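Local coordinates for putative cytoplasmic protein (PDB 4IQN) that is of unknown function, a putative cytoplasmic protein of Salmonella Typhimurium assigned to the DUF5066 family, at residues R36-R41 with E84-S89; E30-L35 with L58-R63. All blocks are in the same frame, centred on the assembly; numbering follows the deposited sequence.

Contact 1. Residues R36-R41 with E84-S89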
ATOM      1  N   ARG A  36       0.574  13.599   7.390  1.00 26.45           N
ATOM      2  CA  ARG A  36      -0.452  13.697   6.363  1.00 26.58           C
ATOM      3  C   ARG A  36       0.073  12.931   5.154  1.00 25.15           C
ATOM      4  O   ARG A  36       1.261  12.595   5.097  1.00 28.29           O
ATOM      5  CB  ARG A  36      -0.691  15.164   5.995  1.00 30.10           C
ATOM      6  CG  ARG A  36      -1.186  16.020   7.161  1.00 28.59           C
ATOM      7  CD  ARG A  36      -2.682  15.952   7.392  1.00 38.63           C
ATOM      8  NE  ARG A  36      -3.383  16.520   6.249  1.00 46.24           N
ATOM      9  CZ  ARG A  36      -4.698  16.524   6.081  1.00 45.95           C
ATOM     10  NH1 ARG A  36      -5.508  15.993   6.995  1.00 55.06           N
ATOM     11  NH2 ARG A  36      -5.201  17.068   4.981  1.00 45.03           N
ATOM     12  N   VAL A  37      -0.786  12.653   4.180  1.00 24.60           N
ATOM     13  CA  VAL A  37      -0.326  12.025   2.937  1.00 22.04           C
ATOM     14  C   VAL A  37      -0.828  12.849   1.741  1.00 26.89           C
ATOM     15  O   VAL A  37      -1.968  13.354   1.751  1.00 27.71           O
ATOM     16  CB  VAL A  37      -0.753  10.512   2.854  1.00 22.45           C
ATOM     17  CG1 VAL A  37      -2.228  10.364   3.045  1.00 23.27           C
ATOM     18  CG2 VAL A  37      -0.277   9.871   1.537  1.00 22.63           C
ATOM     19  N   ARG A  38       0.012  13.001   0.712  1.00 22.85           N
ATOM     20  CA  ARG A  38      -0.481  13.560  -0.557  1.00 24.53           C
ATOM     21  C   ARG A  38      -1.730  12.826  -1.054  1.00 23.12           C
ATOM     22  O   ARG A  38      -1.817  11.599  -0.935  1.00 24.49           O
ATOM     23  CB  ARG A  38       0.624  13.563  -1.614  1.00 23.27           C
ATOM     24  CG  ARG A  38       1.718  14.574  -1.306  1.00 24.38           C
ATOM     25  CD  ARG A  38       1.249  15.974  -1.595  1.00 27.93           C
ATOM     26  NE  ARG A  38       2.354  16.946  -1.519  1.00 31.06           N
ATOM     27  CZ  ARG A  38       3.197  17.185  -2.510  1.00 32.72           C
ATOM     28  NH1 ARG A  38       3.076  16.534  -3.666  1.00 30.06           N
ATOM     29  NH2 ARG A  38       4.165  18.089  -2.352  1.00 34.68           N
ATOM     30  N   LYS A  39      -2.709  13.574  -1.565  1.00 25.56           N
ATOM     31  CA  LYS A  39      -3.957  13.001  -2.073  1.00 24.62           C
ATOM     32  C   LYS A  39      -3.794  12.380  -3.463  1.00 25.42           C
ATOM     33  O   LYS A  39      -4.475  11.396  -3.786  1.00 24.01           O
ATOM     34  CB  LYS A  39      -5.048  14.077  -2.105  1.00 28.41           C
ATOM     35  CG  LYS A  39      -6.430  13.703  -2.624  1.00 40.22           C
ATOM     36  CD  LYS A  39      -7.200  12.738  -1.724  1.00 52.11           C
ATOM     37  CE  LYS A  39      -8.596  12.385  -2.266  1.00 48.52           C
ATOM     38  NZ  LYS A  39      -9.621  13.404  -1.962  1.00 48.92           N
ATOM     39  N   TYR A  40      -2.903  12.939  -4.274  1.00 20.43           N
ATOM     40  CA  TYR A  40      -2.786  12.562  -5.686  1.00 23.43           C
ATOM     41  C   TYR A  40      -1.409  12.055  -6.045  1.00 23.09           C
ATOM     42  O   TYR A  40      -0.410  12.355  -5.392  1.00 26.68           O
ATOM     43  CB  TYR A  40      -3.149  13.760  -6.573  1.00 25.11           C
ATOM     44  CG  TYR A  40      -4.575  14.237  -6.372  1.00 25.83           C
ATOM     45  CD1 TYR A  40      -5.616  13.501  -6.845  1.00 32.00           C
ATOM     46  CD2 TYR A  40      -4.871  15.430  -5.672  1.00 27.72           C
ATOM     47  CE1 TYR A  40      -6.925  13.888  -6.658  1.00 35.15           C
ATOM     48  CE2 TYR A  40      -6.192  15.837  -5.492  1.00 35.22           C
ATOM     49  CZ  TYR A  40      -7.208  15.045  -5.994  1.00 34.49           C
ATOM     50  OH  TYR A  40      -8.514  15.366  -5.845  1.00 36.48           O
ATOM     51  N   ARG A  41      -1.362  11.239  -7.100  1.00 24.52           N
ATOM     52  CA  ARG A  41      -0.109  10.757  -7.605  1.00 27.04           C
ATOM     53  C   ARG A  41       0.788  11.867  -8.189  1.00 22.64           C
ATOM     54  O   ARG A  41       2.018  11.823  -8.104  1.00 25.07           O
ATOM     55  CB  ARG A  41      -0.365   9.707  -8.676  1.00 25.51           C
ATOM     56  CG  ARG A  41       0.917   8.973  -8.943  1.00 32.40           C
ATOM     57  CD  ARG A  41       0.782   7.492  -9.023  1.00 25.10           C
ATOM     58  NE  ARG A  41      -0.427   6.952  -8.460  1.00 21.46           N
ATOM     59  CZ  ARG A  41      -1.103   5.961  -9.025  1.00 19.90           C
ATOM     60  NH1 ARG A  41      -0.655   5.401 -10.148  1.00 21.14           N
ATOM     61  NH2 ARG A  41      -2.221   5.545  -8.480  1.00 19.25           N
ATOM     62  N   GLU A  84       7.881  18.366   6.743  0.70 39.37           N
ATOM     63  CA  GLU A  84       6.605  18.879   7.209  0.70 44.42           C
ATOM     64  C   GLU A  84       5.726  17.731   7.707  0.70 41.08           C
ATOM     65  O   GLU A  84       4.651  17.945   8.266  0.70 45.85           O
ATOM     66  CB  GLU A  84       5.943  19.599   6.038  0.70 44.73           C
ATOM     67  CG  GLU A  84       6.773  20.791   5.552  0.70 48.29           C
ATOM     68  CD  GLU A  84       6.524  21.983   6.412  0.70 46.00           C
ATOM     69  OE1 GLU A  84       5.332  22.315   6.587  0.70 56.77           O
ATOM     70  OE2 GLU A  84       7.485  22.563   6.913  0.70 67.20           O
ATOM     71  N   GLY A  85       6.216  16.513   7.547  1.00 36.65           N
ATOM     72  CA  GLY A  85       5.437  15.312   7.887  1.00 35.69           C
ATOM     73  C   GLY A  85       4.489  14.808   6.800  1.00 32.82           C
ATOM     74  O   GLY A  85       3.625  13.988   7.075  1.00 34.28           O
ATOM     75  N   VAL A  86       4.652  15.289   5.571  1.00 30.71           N
ATOM     76  CA  VAL A  86       3.820  14.858   4.480  1.00 30.45           C
ATOM     77  C   VAL A  86       4.452  13.644   3.812  1.00 27.86           C
ATOM     78  O   VAL A  86       5.604  13.697   3.410  1.00 29.42           O
ATOM     79  CB  VAL A  86       3.627  15.980   3.421  1.00 30.95           C
ATOM     80  CG1 VAL A  86       2.804  15.470   2.238  1.00 31.92           C
ATOM     81  CG2 VAL A  86       2.946  17.195   4.047  1.00 31.71           C
ATOM     82  N   ILE A  87       3.670  12.563   3.696  1.00 25.07           N
ATOM     83  CA  ILE A  87       4.068  11.378   2.929  1.00 23.83           C
ATOM     84  C   ILE A  87       3.791  11.654   1.461  1.00 24.79           C
ATOM     85  O   ILE A  87       2.635  11.784   1.067  1.00 22.05           O
ATOM     86  CB  ILE A  87       3.273  10.131   3.363  1.00 24.49           C
ATOM     87  CG1 ILE A  87       3.501   9.842   4.863  1.00 28.91           C
ATOM     88  CG2 ILE A  87       3.683   8.949   2.516  1.00 24.11           C
ATOM     89  CD1 ILE A  87       2.608   8.772   5.477  1.00 27.51           C
ATOM     90  N   HIS A  88       4.853  11.764   0.668  1.00 21.73           N
ATOM     91  CA  HIS A  88       4.714  12.004  -0.775  1.00 23.81           C
ATOM     92  C   HIS A  88       4.284  10.684  -1.439  1.00 22.98           C
ATOM     93  O   HIS A  88       4.544   9.618  -0.913  1.00 22.93           O
ATOM     94  CB  HIS A  88       6.013  12.520  -1.358  1.00 23.55           C
ATOM     95  CG  HIS A  88       6.326  13.928  -0.944  1.00 29.26           C
ATOM     96  ND1 HIS A  88       6.401  14.967  -1.841  1.00 36.74           N
ATOM     97  CD2 HIS A  88       6.518  14.469   0.280  1.00 34.75           C
ATOM     98  CE1 HIS A  88       6.658  16.088  -1.186  1.00 36.40           C
ATOM     99  NE2 HIS A  88       6.726  15.811   0.103  1.00 32.61           N
ATOM    100  N   SER A  89       3.567  10.792  -2.547  1.00 23.60           N
ATOM    101  CA  SER A  89       3.075   9.626  -3.241  1.00 23.43           C
ATOM    102  C   SER A  89       4.217   8.767  -3.775  1.00 22.46           C
ATOM    103  O   SER A  89       5.269   9.231  -4.173  1.00 21.23           O
ATOM    104  CB  SER A  89       2.067   9.985  -4.377  1.00 22.45           C
ATOM    105  OG  SER A  89       1.583   8.782  -5.019  1.00 22.68           O
TER

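Contact 2. Residues E30-L35 with L58-R63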
ATOM      1  N   GLU A  30       2.956  12.784  19.190  1.00 43.07           N
ATOM      2  CA  GLU A  30       3.158  14.103  18.586  1.00 40.10           C
ATOM      3  C   GLU A  30       3.602  13.976  17.128  1.00 35.34           C
ATOM      4  O   GLU A  30       3.007  14.596  16.254  1.00 40.32           O
ATOM      5  CB  GLU A  30       4.172  14.904  19.415  1.00 41.44           C
ATOM      6  CG  GLU A  30       4.198  16.388  19.172  1.00 55.22           C
ATOM      7  CD  GLU A  30       4.635  17.164  20.430  1.00 63.54           C
ATOM      8  OE1 GLU A  30       4.934  16.521  21.464  1.00 68.04           O
ATOM      9  OE2 GLU A  30       4.676  18.416  20.392  1.00 78.34           O
ATOM     10  N   GLU A  31       4.619  13.142  16.871  1.00 34.06           N
ATOM     11  CA  GLU A  31       5.119  12.898  15.515  1.00 36.51           C
ATOM     12  C   GLU A  31       4.000  12.330  14.615  1.00 36.39           C
ATOM     13  O   GLU A  31       3.809  12.752  13.459  1.00 39.39           O
ATOM     14  CB  GLU A  31       6.257  11.880  15.550  1.00 35.22           C
ATOM     15  CG  GLU A  31       7.524  12.354  16.234  1.00 46.26           C
ATOM     16  CD  GLU A  31       8.624  11.290  16.254  1.00 56.89           C
ATOM     17  OE1 GLU A  31       9.621  11.457  15.524  1.00 67.03           O
ATOM     18  OE2 GLU A  31       8.509  10.280  16.978  1.00 42.72           O
ATOM     19  N   ILE A  32       3.263  11.364  15.148  1.00 37.22           N
ATOM     20  CA  ILE A  32       2.189  10.722  14.394  1.00 29.57           C
ATOM     21  C   ILE A  32       1.100  11.729  14.071  1.00 31.48           C
ATOM     22  O   ILE A  32       0.596  11.730  12.972  1.00 35.82           O
ATOM     23  CB  ILE A  32       1.665   9.479  15.129  1.00 30.81           C
ATOM     24  CG1 ILE A  32       2.784   8.439  15.125  1.00 32.22           C
ATOM     25  CG2 ILE A  32       0.466   8.897  14.429  1.00 35.94           C
ATOM     26  CD1 ILE A  32       2.611   7.330  16.116  1.00 36.30           C
ATOM     27  N   SER A  33       0.806  12.636  14.996  1.00 35.26           N
ATOM     28  CA  SER A  33      -0.220  13.671  14.784  1.00 33.80           C
ATOM     29  C   SER A  33       0.050  14.626  13.645  1.00 32.55           C
ATOM     30  O   SER A  33      -0.892  15.161  13.070  1.00 38.76           O
ATOM     31  CB  SER A  33      -0.372  14.524  16.037  1.00 39.21           C
ATOM     32  OG  SER A  33      -1.067  13.788  16.995  1.00 54.53           O
ATOM     33  N   ARG A  34       1.324  14.882  13.355  1.00 34.84           N
ATOM     34  CA  ARG A  34       1.719  15.800  12.279  1.00 35.34           C
ATOM     35  C   ARG A  34       1.591  15.168  10.883  1.00 33.73           C
ATOM     36  O   ARG A  34       1.622  15.881   9.868  1.00 30.61           O
ATOM     37  CB  ARG A  34       3.194  16.240  12.408  1.00 45.49           C
ATOM     38  CG  ARG A  34       3.684  16.743  13.755  1.00 52.98           C
ATOM     39  CD  ARG A  34       5.221  16.773  13.764  1.00 59.48           C
ATOM     40  NE  ARG A  34       5.787  17.742  12.813  1.00 51.47           N
ATOM     41  CZ  ARG A  34       6.445  17.478  11.670  1.00 52.40           C
ATOM     42  NH1 ARG A  34       6.643  16.239  11.218  1.00 46.60           N
ATOM     43  NH2 ARG A  34       6.903  18.496  10.943  1.00 44.35           N
ATOM     44  N   LEU A  35       1.491  13.849  10.816  1.00 29.44           N
ATOM     45  CA  LEU A  35       1.563  13.164   9.524  1.00 32.53           C
ATOM     46  C   LEU A  35       0.325  13.388   8.671  1.00 28.67           C
ATOM     47  O   LEU A  35      -0.800  13.382   9.157  1.00 31.64           O
ATOM     48  CB  LEU A  35       1.811  11.662   9.692  1.00 29.97           C
ATOM     49  CG  LEU A  35       3.124  11.262  10.399  1.00 33.63           C
ATOM     50  CD1 LEU A  35       3.123   9.756  10.564  1.00 34.12           C
ATOM     51  CD2 LEU A  35       4.366  11.703   9.638  1.00 32.21           C
ATOM     52  N   LEU A  58       0.136   1.325  13.653  1.00 25.44           N
ATOM     53  CA  LEU A  58       1.403   0.612  13.457  1.00 26.72           C
ATOM     54  C   LEU A  58       2.635   1.499  13.799  1.00 26.99           C
ATOM     55  O   LEU A  58       3.542   1.074  14.500  1.00 25.44           O
ATOM     56  CB  LEU A  58       1.499   0.043  12.041  1.00 25.11           C
ATOM     57  CG  LEU A  58       0.434  -1.007  11.698  1.00 28.21           C
ATOM     58  CD1 LEU A  58       0.428  -1.244  10.201  1.00 28.96           C
ATOM     59  CD2 LEU A  58       0.629  -2.330  12.444  1.00 24.20           C
ATOM     60  N   LEU A  59       2.658   2.729  13.305  1.00 25.25           N
ATOM     61  CA  LEU A  59       3.763   3.657  13.584  1.00 25.07           C
ATOM     62  C   LEU A  59       3.890   3.985  15.061  1.00 27.14           C
ATOM     63  O   LEU A  59       4.987   4.187  15.579  1.00 35.16           O
ATOM     64  CB  LEU A  59       3.584   4.941  12.802  1.00 26.79           C
ATOM     65  CG  LEU A  59       3.822   4.772  11.305  1.00 25.60           C
ATOM     66  CD1 LEU A  59       3.266   6.001  10.621  1.00 34.31           C
ATOM     67  CD2 LEU A  59       5.282   4.527  10.963  1.00 32.95           C
ATOM     68  N   ALA A  60       2.760   4.016  15.739  1.00 28.03           N
ATOM     69  CA  ALA A  60       2.753   4.241  17.172  1.00 31.06           C
ATOM     70  C   ALA A  60       3.316   3.064  17.972  1.00 33.64           C
ATOM     71  O   ALA A  60       3.646   3.220  19.144  1.00 35.72           O
ATOM     72  CB  ALA A  60       1.352   4.588  17.654  1.00 32.72           C
ATOM     73  N   TYR A  61       3.428   1.891  17.349  1.00 27.76           N
ATOM     74  CA  TYR A  61       3.869   0.715  18.073  1.00 33.50           C
ATOM     75  C   TYR A  61       5.356   0.457  17.772  1.00 32.98           C
ATOM     76  O   TYR A  61       6.192   0.385  18.684  1.00 33.18           O
ATOM     77  CB  TYR A  61       2.969  -0.509  17.780  1.00 32.77           C
ATOM     78  CG  TYR A  61       3.683  -1.788  18.126  1.00 35.66           C
ATOM     79  CD1 TYR A  61       4.185  -1.980  19.403  1.00 34.61           C
ATOM     80  CD2 TYR A  61       3.918  -2.764  17.171  1.00 35.87           C
ATOM     81  CE1 TYR A  61       4.905  -3.110  19.725  1.00 41.49           C
ATOM     82  CE2 TYR A  61       4.644  -3.903  17.480  1.00 37.82           C
ATOM     83  CZ  TYR A  61       5.120  -4.064  18.768  1.00 41.02           C
ATOM     84  OH  TYR A  61       5.832  -5.159  19.105  1.00 44.13           O
ATOM     85  N   ASP A  62       5.698   0.373  16.496  1.00 29.57           N
ATOM     86  CA  ASP A  62       7.052   0.065  16.098  1.00 30.62           C
ATOM     87  C   ASP A  62       7.221   0.373  14.622  1.00 27.79           C
ATOM     88  O   ASP A  62       6.744  -0.377  13.754  1.00 28.68           O
ATOM     89  CB  ASP A  62       7.325  -1.410  16.392  1.00 27.73           C
ATOM     90  CG  ASP A  62       8.725  -1.851  16.018  1.00 29.85           C
ATOM     91  OD1 ASP A  62       9.590  -0.998  15.645  1.00 32.66           O
ATOM     92  OD2 ASP A  62       8.962  -3.092  16.100  1.00 31.60           O
ATOM     93  N   ARG A  63       7.954   1.445  14.331  1.00 29.98           N
ATOM     94  CA  ARG A  63       8.149   1.859  12.951  1.00 26.81           C
ATOM     95  C   ARG A  63       9.008   0.855  12.187  1.00 29.28           C
ATOM     96  O   ARG A  63       9.098   0.940  10.951  1.00 29.39           O
ATOM     97  CB  ARG A  63       8.750   3.263  12.885  1.00 26.67           C
ATOM     98  CG  ARG A  63      10.235   3.295  13.009  1.00 33.25           C
ATOM     99  CD  ARG A  63      10.748   4.720  13.176  1.00 34.68           C
ATOM    100  NE  ARG A  63      10.422   5.258  14.487  1.00 40.85           N
ATOM    101  CZ  ARG A  63      10.748   6.487  14.865  1.00 40.80           C
ATOM    102  NH1 ARG A  63      11.402   7.282  14.032  1.00 45.97           N
ATOM    103  NH2 ARG A  63      10.434   6.918  16.066  1.00 38.43           N
TER

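Contact 1. Residues R36-R41 with E84-S89
Over one face of the Arg-38 guanidinium lies the imidazole of His-88, with ND1 displaced toward the rim and CE1 3.4 Å from NH2. The two side chains run side by side in the same direction, yet their flat groups are turned 47° apart, so this is a tilted contact and no parallel stack. Val-86 reaches the same guanidinium obliquely with CG1, which also sits 3.8 Å from Arg-38 CG; the bend at chi2 (-75°) turns CD so that the chain runs on past this methyl.

The backbones carrying these side chains form a short parallel pairing of strands 36-38 and 86-87. Arg-36 uses both its backbone groups: N donates to Gly-85 O at 3.1 Å, and O receives Ile-87 N at 2.8 Å in a nearly straight bond (175° at the hydrogen). Ile-87 O then accepts Arg-38 N at 2.9 Å. On the face opposite Val-86, Val-37 CG2 packs 4.0 Å from Ile-87 CB. Past the strands, Ser-89 CB meets Tyr-40 O at 3.6 Å, while its OG bonds to Leu-125 N.

The polar ends find their hydrogen bonds outside the two segments: Arg-38 NH1 with Pro-43 O, His-88 NE2 with Asp-82 OD2. That carboxylate would probably favour a protonated imidazole, whereas the adjoining guanidinium would disfavour it; across the segments the hydrogen bonds are all backbone ones, and side chains meet by packing, guanidinium and imidazole included.

Contact 2. Residues E30-L35 with L58-R63
The short helix 29-34 and the residue after it, Leu-35, pack here against a compact turn, 58-63, within the long connection between strands 48-49 and 86-87. Ile-32 reaches the turn with one methyl: CD1 lies 3.4 Å from Ala-60 CB and only 3.3 Å from Ala-60 CA, tighter than usual for two carbons. The same Ile-32 CD1 is 3.7 Å from Leu-59 C. Chi2 of 163° stretches CD1 out to reach the backbone of the turn. A little farther along, Leu-35 and Leu-59 meet obliquely through their CD1 methyls, 3.8 Å apart, and both Ile-32 and Leu-35 also touch Met-27.

Within the turn, Leu-58 O accepts both Tyr-61 N and Asp-62 N, each at 3.0 Å. Asp-62 OD1 accepts Thr-25 N, which ties the turn to the chain ahead of the helix, and also Asp-64 N, just past the turn.

Beside this apolar packing, Glu-31 and Arg-63 add a charged pair. They cross at about a right angle, their carboxylate and guanidinium planes 60° apart, and each has closer polar partners: Glu-31 OE2 takes Ser-28 N, while Arg-63 NE and NH2 donate to Thr-25 O and Pro-26 O. What joins them directly is a long salt bridge, Glu-31 OE2 to Arg-63 NH2, at 4.0 Å.

Two contacts that cross along the chain illustrate how long loops can be folded into one unit. From the N terminus, helix 29-34 leads straight into strand 36-38, so the first segments of both contacts are consecutive. The chain then passes through strand 48-49, antiparallel to 36-38, and at 58-63 returns to the helix, closing contact 2. It continues to 84-89, where strand 86-87 closes the wider loop of contact 1 and completes a three-stranded sheet with 36-38 in the middle. The contacts, centred about 15 Å apart, also touch: Leu-35 CD2 packs 3.5 Å from Gly-85 O, joining the residue after the helix to the one that leads into strand 86-87.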